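Local structure of amidohydrolase (Staphylococcus aureus, 3NUR) at residues A[311-316]-A[323-328]; A[297-302]-A[332-337]. The protein is a putative metal-dependent hydrolase of the amidohydrolase superfamily, with a TIM-barrel fold, that probably cleaves non-peptide carbon-nitrogen bonds. All blocks are in the same frame, centred on the assembly; numbering follows the deposited sequence.

Contact 1 of 2, residues A[311-316]-A[323-328]. With CA (calcium ion), chain B.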
ATOM      1  N   ILE A 311      -4.505  -1.333 -12.537  1.00  7.30           N
ATOM      2  CA  ILE A 311      -3.636  -0.208 -12.192  1.00  7.59           C
ATOM      3  C   ILE A 311      -4.413   0.906 -11.500  1.00 11.67           C
ATOM      4  O   ILE A 311      -5.440   1.367 -12.006  1.00 12.08           O
ATOM      5  CB  ILE A 311      -2.842   0.302 -13.437  1.00  9.86           C
ATOM      6  CG1 ILE A 311      -2.013  -0.846 -14.087  1.00  9.91           C
ATOM      7  CG2 ILE A 311      -1.955   1.509 -13.094  1.00 10.15           C
ATOM      8  CD1 ILE A 311      -1.493  -0.504 -15.490  1.00 14.77           C
ATOM      9  N   LEU A 312      -3.901   1.341 -10.350  1.00  8.20           N
ATOM     10  CA  LEU A 312      -4.476   2.447  -9.580  1.00  7.87           C
ATOM     11  C   LEU A 312      -3.476   3.588  -9.546  1.00 11.84           C
ATOM     12  O   LEU A 312      -2.299   3.351  -9.758  1.00 11.87           O
ATOM     13  CB  LEU A 312      -4.814   2.006  -8.137  1.00  8.10           C
ATOM     14  CG  LEU A 312      -5.793   0.852  -7.977  1.00 11.37           C
ATOM     15  CD1 LEU A 312      -5.890   0.424  -6.503  1.00 11.59           C
ATOM     16  CD2 LEU A 312      -7.166   1.200  -8.545  1.00 12.32           C
ATOM     17  N   TYR A 313      -3.937   4.827  -9.330  1.00  8.41           N
ATOM     18  CA  TYR A 313      -3.049   5.983  -9.303  1.00  7.96           C
ATOM     19  C   TYR A 313      -2.625   6.313  -7.872  1.00  9.33           C
ATOM     20  O   TYR A 313      -3.327   5.961  -6.927  1.00  9.31           O
ATOM     21  CB  TYR A 313      -3.718   7.172 -10.018  1.00  8.90           C
ATOM     22  CG  TYR A 313      -2.773   8.107 -10.743  1.00  9.83           C
ATOM     23  CD1 TYR A 313      -1.615   7.630 -11.353  1.00 10.48           C
ATOM     24  CD2 TYR A 313      -3.064   9.466 -10.862  1.00 10.76           C
ATOM     25  CE1 TYR A 313      -0.767   8.481 -12.068  1.00  9.09           C
ATOM     26  CE2 TYR A 313      -2.224  10.327 -11.574  1.00 11.63           C
ATOM     27  CZ  TYR A 313      -1.073   9.832 -12.166  1.00 15.08           C
ATOM     28  OH  TYR A 313      -0.236  10.685 -12.849  1.00 13.75           O
ATOM     29  N   ALA A 314      -1.443   6.903  -7.709  1.00  7.25           N
ATOM     30  CA  ALA A 314      -0.881   7.226  -6.380  1.00  6.94           C
ATOM     31  C   ALA A 314       0.299   8.161  -6.551  1.00 11.85           C
ATOM     32  O   ALA A 314       1.042   8.026  -7.525  1.00 11.31           O
ATOM     33  CB  ALA A 314      -0.426   5.954  -5.667  1.00  7.40           C
ATOM     34  N   ALA A 315       0.497   9.077  -5.590  1.00  8.90           N
ATOM     35  CA  ALA A 315       1.572  10.071  -5.637  1.00  8.67           C
ATOM     36  C   ALA A 315       2.651   9.894  -4.572  1.00 10.96           C
ATOM     37  O   ALA A 315       3.709  10.500  -4.702  1.00  9.21           O
ATOM     38  CB  ALA A 315       0.972  11.471  -5.466  1.00  9.08           C
ATOM     39  N   ASP A 316       2.355   9.159  -3.483  1.00  8.75           N
ATOM     40  CA  ASP A 316       3.250   9.041  -2.304  1.00  7.86           C
ATOM     41  C   ASP A 316       3.361  10.418  -1.606  1.00 11.20           C
ATOM     42  O   ASP A 316       4.374  10.746  -0.968  1.00 11.13           O
ATOM     43  CB  ASP A 316       4.636   8.433  -2.649  1.00  9.22           C
ATOM     44  CG  ASP A 316       5.297   7.754  -1.469  1.00 12.12           C
ATOM     45  OD1 ASP A 316       4.573   7.427  -0.484  1.00 12.07           O
ATOM     46  OD2 ASP A 316       6.561   7.624  -1.475  1.00 14.75           O
ATOM     47  N   GLU A 323       5.285  16.902  -9.623  1.00 20.12           N
ATOM     48  CA  GLU A 323       4.816  18.080 -10.360  1.00 20.58           C
ATOM     49  C   GLU A 323       4.037  17.736 -11.637  1.00 22.26           C
ATOM     50  O   GLU A 323       3.248  18.565 -12.094  1.00 21.24           O
ATOM     51  CB  GLU A 323       5.972  19.075 -10.630  1.00 22.60           C
ATOM     52  CG  GLU A 323       6.938  18.646 -11.725  1.00 40.31           C
ATOM     53  CD  GLU A 323       8.315  19.287 -11.712  1.00 73.79           C
ATOM     54  OE1 GLU A 323       8.910  19.416 -10.616  1.00 68.33           O
ATOM     55  OE2 GLU A 323       8.828  19.598 -12.812  1.00 72.79           O
ATOM     56  N   LYS A 324       4.236  16.513 -12.182  1.00 16.64           N
ATOM     57  CA  LYS A 324       3.573  16.025 -13.407  1.00 16.39           C
ATOM     58  C   LYS A 324       2.419  15.039 -13.134  1.00 16.37           C
ATOM     59  O   LYS A 324       1.877  14.445 -14.077  1.00 14.29           O
ATOM     60  CB  LYS A 324       4.606  15.381 -14.347  1.00 19.64           C
ATOM     61  CG  LYS A 324       5.491  16.406 -15.066  1.00 38.93           C
ATOM     62  CD  LYS A 324       6.557  15.726 -15.927  1.00 52.09           C
ATOM     63  CE  LYS A 324       6.029  15.206 -17.251  1.00 66.17           C
ATOM     64  NZ  LYS A 324       6.801  14.026 -17.727  1.00 73.72           N
ATOM     65  N   LEU A 325       2.003  14.895 -11.850  1.00 11.75           N
ATOM     66  CA  LEU A 325       0.905  13.986 -11.522  1.00 10.81           C
ATOM     67  C   LEU A 325      -0.345  14.189 -12.398  1.00 14.85           C
ATOM     68  O   LEU A 325      -0.868  13.223 -12.960  1.00 14.89           O
ATOM     69  CB  LEU A 325       0.557  14.057 -10.026  1.00  9.65           C
ATOM     70  CG  LEU A 325      -0.366  12.936  -9.555  1.00 12.59           C
ATOM     71  CD1 LEU A 325       0.404  11.592  -9.434  1.00 12.74           C
ATOM     72  CD2 LEU A 325      -0.981  13.278  -8.254  1.00 11.60           C
ATOM     73  N   GLY A 326      -0.755  15.440 -12.573  1.00 12.47           N
ATOM     74  CA  GLY A 326      -1.950  15.778 -13.338  1.00 11.75           C
ATOM     75  C   GLY A 326      -1.869  15.644 -14.844  1.00 17.36           C
ATOM     76  O   GLY A 326      -2.907  15.718 -15.509  1.00 18.47           O
ATOM     77  N   VAL A 327      -0.645  15.457 -15.406  1.00 12.69           N
ATOM     78  CA  VAL A 327      -0.475  15.332 -16.857  1.00 12.84           C
ATOM     79  C   VAL A 327       0.160  14.003 -17.304  1.00 14.65           C
ATOM     80  O   VAL A 327       0.121  13.689 -18.489  1.00 14.60           O
ATOM     81  CB  VAL A 327       0.249  16.570 -17.484  1.00 17.73           C
ATOM     82  CG1 VAL A 327      -0.532  17.865 -17.222  1.00 17.77           C
ATOM     83  CG2 VAL A 327       1.688  16.689 -16.992  1.00 17.63           C
ATOM     84  N   PHE A 328       0.733  13.227 -16.368  1.00  9.80           N
ATOM     85  CA  PHE A 328       1.432  11.978 -16.687  1.00  9.42           C
ATOM     86  C   PHE A 328       0.597  11.004 -17.497  1.00 13.45           C
ATOM     87  O   PHE A 328       1.102  10.426 -18.457  1.00 13.95           O
ATOM     88  CB  PHE A 328       1.986  11.307 -15.425  1.00 11.01           C
ATOM     89  CG  PHE A 328       2.657   9.964 -15.635  1.00 12.28           C
ATOM     90  CD1 PHE A 328       3.846   9.864 -16.349  1.00 14.77           C
ATOM     91  CD2 PHE A 328       2.118   8.804 -15.080  1.00 13.99           C
ATOM     92  CE1 PHE A 328       4.461   8.618 -16.542  1.00 15.31           C
ATOM     93  CE2 PHE A 328       2.766   7.566 -15.227  1.00 15.32           C
ATOM     94  CZ  PHE A 328       3.934   7.485 -15.958  1.00 14.23           C
TER
HETATM   95 CA    CA B 358       4.603   5.607   0.618  1.00  6.43          CA
HETATM   96  O   HOH W   1       6.474   5.171  -0.418  1.00 15.38           O
HETATM   97  O   HOH W   2       6.026   6.183   2.273  1.00 19.12           O

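Contact 2 of 2, residues A[297-302]-A[332-337]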
ATOM      1  N   PRO A 297       8.669   3.492 -18.862  1.00  8.80           N
ATOM      2  CA  PRO A 297       9.035   2.074 -19.079  1.00  9.11           C
ATOM      3  C   PRO A 297       8.402   1.074 -18.107  1.00 10.72           C
ATOM      4  O   PRO A 297       7.973  -0.001 -18.526  1.00 10.77           O
ATOM      5  CB  PRO A 297      10.568   2.090 -19.027  1.00 11.40           C
ATOM      6  CG  PRO A 297      10.943   3.535 -19.364  1.00 15.94           C
ATOM      7  CD  PRO A 297       9.873   4.341 -18.708  1.00 11.08           C
ATOM      8  N   GLN A 298       8.273   1.454 -16.830  1.00  8.67           N
ATOM      9  CA  GLN A 298       7.667   0.619 -15.785  1.00  7.95           C
ATOM     10  C   GLN A 298       6.160   0.548 -16.010  1.00 10.34           C
ATOM     11  O   GLN A 298       5.586  -0.531 -15.895  1.00  9.46           O
ATOM     12  CB  GLN A 298       7.992   1.163 -14.382  1.00 10.08           C
ATOM     13  CG  GLN A 298       9.461   0.944 -13.965  1.00 14.46           C
ATOM     14  CD  GLN A 298      10.438   1.886 -14.633  1.00 17.15           C
ATOM     15  OE1 GLN A 298      10.070   2.965 -15.124  1.00 12.29           O
ATOM     16  NE2 GLN A 298      11.690   1.448 -14.781  1.00 15.10           N
ATOM     17  N   PHE A 299       5.527   1.677 -16.397  1.00  7.84           N
ATOM     18  CA  PHE A 299       4.086   1.664 -16.715  1.00  8.02           C
ATOM     19  C   PHE A 299       3.823   0.665 -17.843  1.00 11.35           C
ATOM     20  O   PHE A 299       2.927  -0.175 -17.717  1.00 10.08           O
ATOM     21  CB  PHE A 299       3.564   3.059 -17.134  1.00  9.19           C
ATOM     22  CG  PHE A 299       2.155   2.960 -17.666  1.00 10.72           C
ATOM     23  CD1 PHE A 299       1.070   2.867 -16.797  1.00 14.14           C
ATOM     24  CD2 PHE A 299       1.915   2.874 -19.040  1.00 13.34           C
ATOM     25  CE1 PHE A 299      -0.224   2.673 -17.291  1.00 16.09           C
ATOM     26  CE2 PHE A 299       0.623   2.683 -19.530  1.00 16.00           C
ATOM     27  CZ  PHE A 299      -0.438   2.600 -18.653  1.00 14.49           C
ATOM     28  N   ASP A 300       4.614   0.742 -18.938  1.00 10.73           N
ATOM     29  CA  ASP A 300       4.436  -0.174 -20.078  1.00 10.49           C
ATOM     30  C   ASP A 300       4.567  -1.639 -19.672  1.00 12.27           C
ATOM     31  O   ASP A 300       3.764  -2.457 -20.117  1.00 10.49           O
ATOM     32  CB  ASP A 300       5.414   0.153 -21.212  1.00 11.12           C
ATOM     33  CG  ASP A 300       5.199   1.513 -21.859  1.00 19.10           C
ATOM     34  OD1 ASP A 300       4.109   2.103 -21.667  1.00 18.15           O
ATOM     35  OD2 ASP A 300       6.134   2.011 -22.510  1.00 20.94           O
ATOM     36  N   LEU A 301       5.556  -1.961 -18.815  1.00 10.02           N
ATOM     37  CA  LEU A 301       5.735  -3.344 -18.348  1.00 10.36           C
ATOM     38  C   LEU A 301       4.509  -3.824 -17.561  1.00 11.55           C
ATOM     39  O   LEU A 301       3.993  -4.916 -17.808  1.00 11.27           O
ATOM     40  CB  LEU A 301       6.994  -3.429 -17.464  1.00 11.33           C
ATOM     41  CG  LEU A 301       7.258  -4.802 -16.797  1.00 18.04           C
ATOM     42  CD1 LEU A 301       7.822  -5.790 -17.800  1.00 17.89           C
ATOM     43  CD2 LEU A 301       8.224  -4.654 -15.631  1.00 20.90           C
ATOM     44  N   VAL A 302       4.040  -2.990 -16.625  1.00  6.61           N
ATOM     45  CA  VAL A 302       2.911  -3.309 -15.746  1.00  7.21           C
ATOM     46  C   VAL A 302       1.642  -3.473 -16.586  1.00 11.13           C
ATOM     47  O   VAL A 302       0.916  -4.447 -16.394  1.00 12.57           O
ATOM     48  CB  VAL A 302       2.788  -2.239 -14.617  1.00 10.63           C
ATOM     49  CG1 VAL A 302       1.436  -2.310 -13.898  1.00 10.78           C
ATOM     50  CG2 VAL A 302       3.947  -2.361 -13.616  1.00 10.36           C
ATOM     51  N   LEU A 332       1.252   8.670 -22.139  1.00 15.99           N
ATOM     52  CA  LEU A 332       1.479   7.230 -22.226  1.00 14.83           C
ATOM     53  C   LEU A 332       0.855   6.534 -23.431  1.00 19.06           C
ATOM     54  O   LEU A 332       0.889   5.297 -23.503  1.00 18.29           O
ATOM     55  CB  LEU A 332       1.027   6.562 -20.921  1.00 14.32           C
ATOM     56  CG  LEU A 332       1.645   7.077 -19.601  1.00 18.20           C
ATOM     57  CD1 LEU A 332       0.873   6.543 -18.422  1.00 17.57           C
ATOM     58  CD2 LEU A 332       3.126   6.677 -19.469  1.00 20.75           C
ATOM     59  N   GLY A 333       0.288   7.316 -24.349  1.00 15.92           N
ATOM     60  CA  GLY A 333      -0.397   6.793 -25.531  1.00 15.90           C
ATOM     61  C   GLY A 333      -1.647   5.988 -25.215  1.00 19.14           C
ATOM     62  O   GLY A 333      -1.969   5.036 -25.925  1.00 20.02           O
ATOM     63  N   LEU A 334      -2.365   6.356 -24.140  1.00 13.21           N
ATOM     64  CA  LEU A 334      -3.551   5.640 -23.696  1.00 12.24           C
ATOM     65  C   LEU A 334      -4.832   6.158 -24.358  1.00 15.23           C
ATOM     66  O   LEU A 334      -4.927   7.343 -24.689  1.00 15.42           O
ATOM     67  CB  LEU A 334      -3.714   5.800 -22.167  1.00 12.23           C
ATOM     68  CG  LEU A 334      -2.595   5.250 -21.261  1.00 16.94           C
ATOM     69  CD1 LEU A 334      -2.796   5.749 -19.828  1.00 17.29           C
ATOM     70  CD2 LEU A 334      -2.552   3.731 -21.313  1.00 20.28           C
ATOM     71  N   THR A 335      -5.842   5.296 -24.454  1.00 11.58           N
ATOM     72  CA  THR A 335      -7.188   5.707 -24.897  1.00 10.74           C
ATOM     73  C   THR A 335      -7.805   6.478 -23.700  1.00 13.96           C
ATOM     74  O   THR A 335      -7.324   6.351 -22.567  1.00 12.33           O
ATOM     75  CB  THR A 335      -8.070   4.473 -25.184  1.00 16.68           C
ATOM     76  OG1 THR A 335      -8.228   3.712 -23.978  1.00 12.90           O
ATOM     77  CG2 THR A 335      -7.521   3.595 -26.310  1.00 16.73           C
ATOM     78  N   ASP A 336      -8.879   7.233 -23.944  1.00 12.28           N
ATOM     79  CA  ASP A 336      -9.616   7.940 -22.890  1.00 11.83           C
ATOM     80  C   ASP A 336     -10.182   6.936 -21.890  1.00 14.77           C
ATOM     81  O   ASP A 336     -10.137   7.199 -20.694  1.00 15.24           O
ATOM     82  CB  ASP A 336     -10.748   8.795 -23.494  1.00 13.03           C
ATOM     83  CG  ASP A 336     -10.260  10.070 -24.177  1.00 22.96           C
ATOM     84  OD1 ASP A 336      -9.040  10.344 -24.132  1.00 21.50           O
ATOM     85  OD2 ASP A 336     -11.106  10.809 -24.729  1.00 22.85           O
ATOM     86  N   GLU A 337     -10.653   5.761 -22.365  1.00 11.78           N
ATOM     87  CA  GLU A 337     -11.166   4.695 -21.511  1.00 10.73           C
ATOM     88  C   GLU A 337     -10.064   4.266 -20.502  1.00 13.43           C
ATOM     89  O   GLU A 337     -10.329   4.178 -19.307  1.00 13.16           O
ATOM     90  CB  GLU A 337     -11.603   3.480 -22.363  1.00 11.89           C
ATOM     91  CG  GLU A 337     -12.286   2.406 -21.528  1.00 18.35           C
ATOM     92  CD  GLU A 337     -12.390   0.996 -22.089  1.00 28.38           C
ATOM     93  OE1 GLU A 337     -11.688   0.667 -23.072  1.00 24.70           O
ATOM     94  OE2 GLU A 337     -13.138   0.191 -21.488  1.00 25.11           O
TER

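Contact 1 of 2, residues A[311-316]-A[323-328]
Y313 reaches across to the turn at L325 and ends there in a short hydrogen bond: its OH donates to the carbonyl O of L325 over 2.6 Å. The hydroxyl lies in the carbonyl plane on a lone pair, with an angle of 130° at the oxygen, and that oxygen in turn sits at the edge of the phenol ring, in its plane. The side chain of L325 runs past the ring in the opposite direction, bringing CD1 to 3.6 Å from Y313 CZ. L325 CG stands anti to the backbone N of the same residue (chi1 -168°), which carries the isobutyl group back along the tyrosine towards A315, where L325 CD2 comes within 3.9 Å of A315 CB. The leucine thus supplies both the acceptor that holds the phenol and the apolar branch that packs beside it.

F328, one turn further on, touches the hydroxyl with its CB, 3.5 Å from Y313 OH. F328 CD2 meets the edge of the tyrosine ring, near its plane and 4.2 Å from Y313 CE1. K324 O accepts from both V327 N and F328 N, bending the chain into the short helix that presents L325 and F328.

Three residues beyond Y313, D316 OD1 binds the calcium ion at 2.1 Å, together with E28, H30, H192 and two waters; water 1 also makes a weak hydrogen bond to OD2. The same segment thus runs from the bond between Y313 and L325 to a metal ligand. Segment 311-316 follows helix 296-306 and lies beside strand 24-31, with Y313 bonded through its backbone to F27, while L312 packs on helix 336-351 and the short helix 325-328 covers the tyrosine end.

Contact 2 of 2, residues A[297-302]-A[332-337]
F299 meets L332 with the face of its ring. CD1 of the leucine stands 3.7 Å above the ring plane, over its centre, and 3.8 Å from the centroid, 8° off the ring normal, a CH-pi contact over the face. The second methyl, L332 CD2, is turned to one side of the ring and comes no nearer than 4.0 Å, to F299 CD2. L334 and F299 come from opposite directions, and L334 CD2 lies obliquely 3.6 Å from F299 CZ. One aromatic ring is in this way held by two leucines on either side of G333, and no hydrogen bond joins the segments.

The phenyl group gets there because F299 CG is anti to the backbone N (chi1 171°), which sends the ring outward from its helix. In both leucines CG lies anti to the carbonyl carbon, which brings their methyls to the ring, and G333 between them adopts a positive phi of 65° as the chain turns. Helix 296-306, in the outer layer of the TIM barrel, packs here on the loop that leads into the C-terminal helix 336-351. T335 occupies the N-cap position of that helix, its side chain capping a backbone N in the first turn; T335 N in return bonds to E338 OE1, an exchange consistent with a capping box.

Further out, F299 also touches I342 on helix 336-351, as does L334, and the ring has W254 and I311 among its other neighbours. On helix 296-306, L332 touches K296 and L334 touches K303. On the same helix, the carboxylate of D300 forms a salt bridge through OD2 with K296 NZ, one turn earlier in the chain.

Contact 1 is nested within the chain loop closed by contact 2, and their centres are about 12 Å apart on the same side of the chain's centre. I311 of contact 1 packs directly on helix 296-306 of contact 2: its CG1 lies 3.8 Å from V302 CG1, and its CD1 lies 3.9 Å from F299 CE1. Helix 296-306, segment 311-316, helix 325-328 and helix 336-351 follow one another along the chain. The two contacts differ in their relation to the metal: segment 311-316 carries the calcium ligand D316, whereas contact 2 contributes no ligand and is apolar packing in the outer layer, with F299 CD1 18.0 Å from the calcium ion.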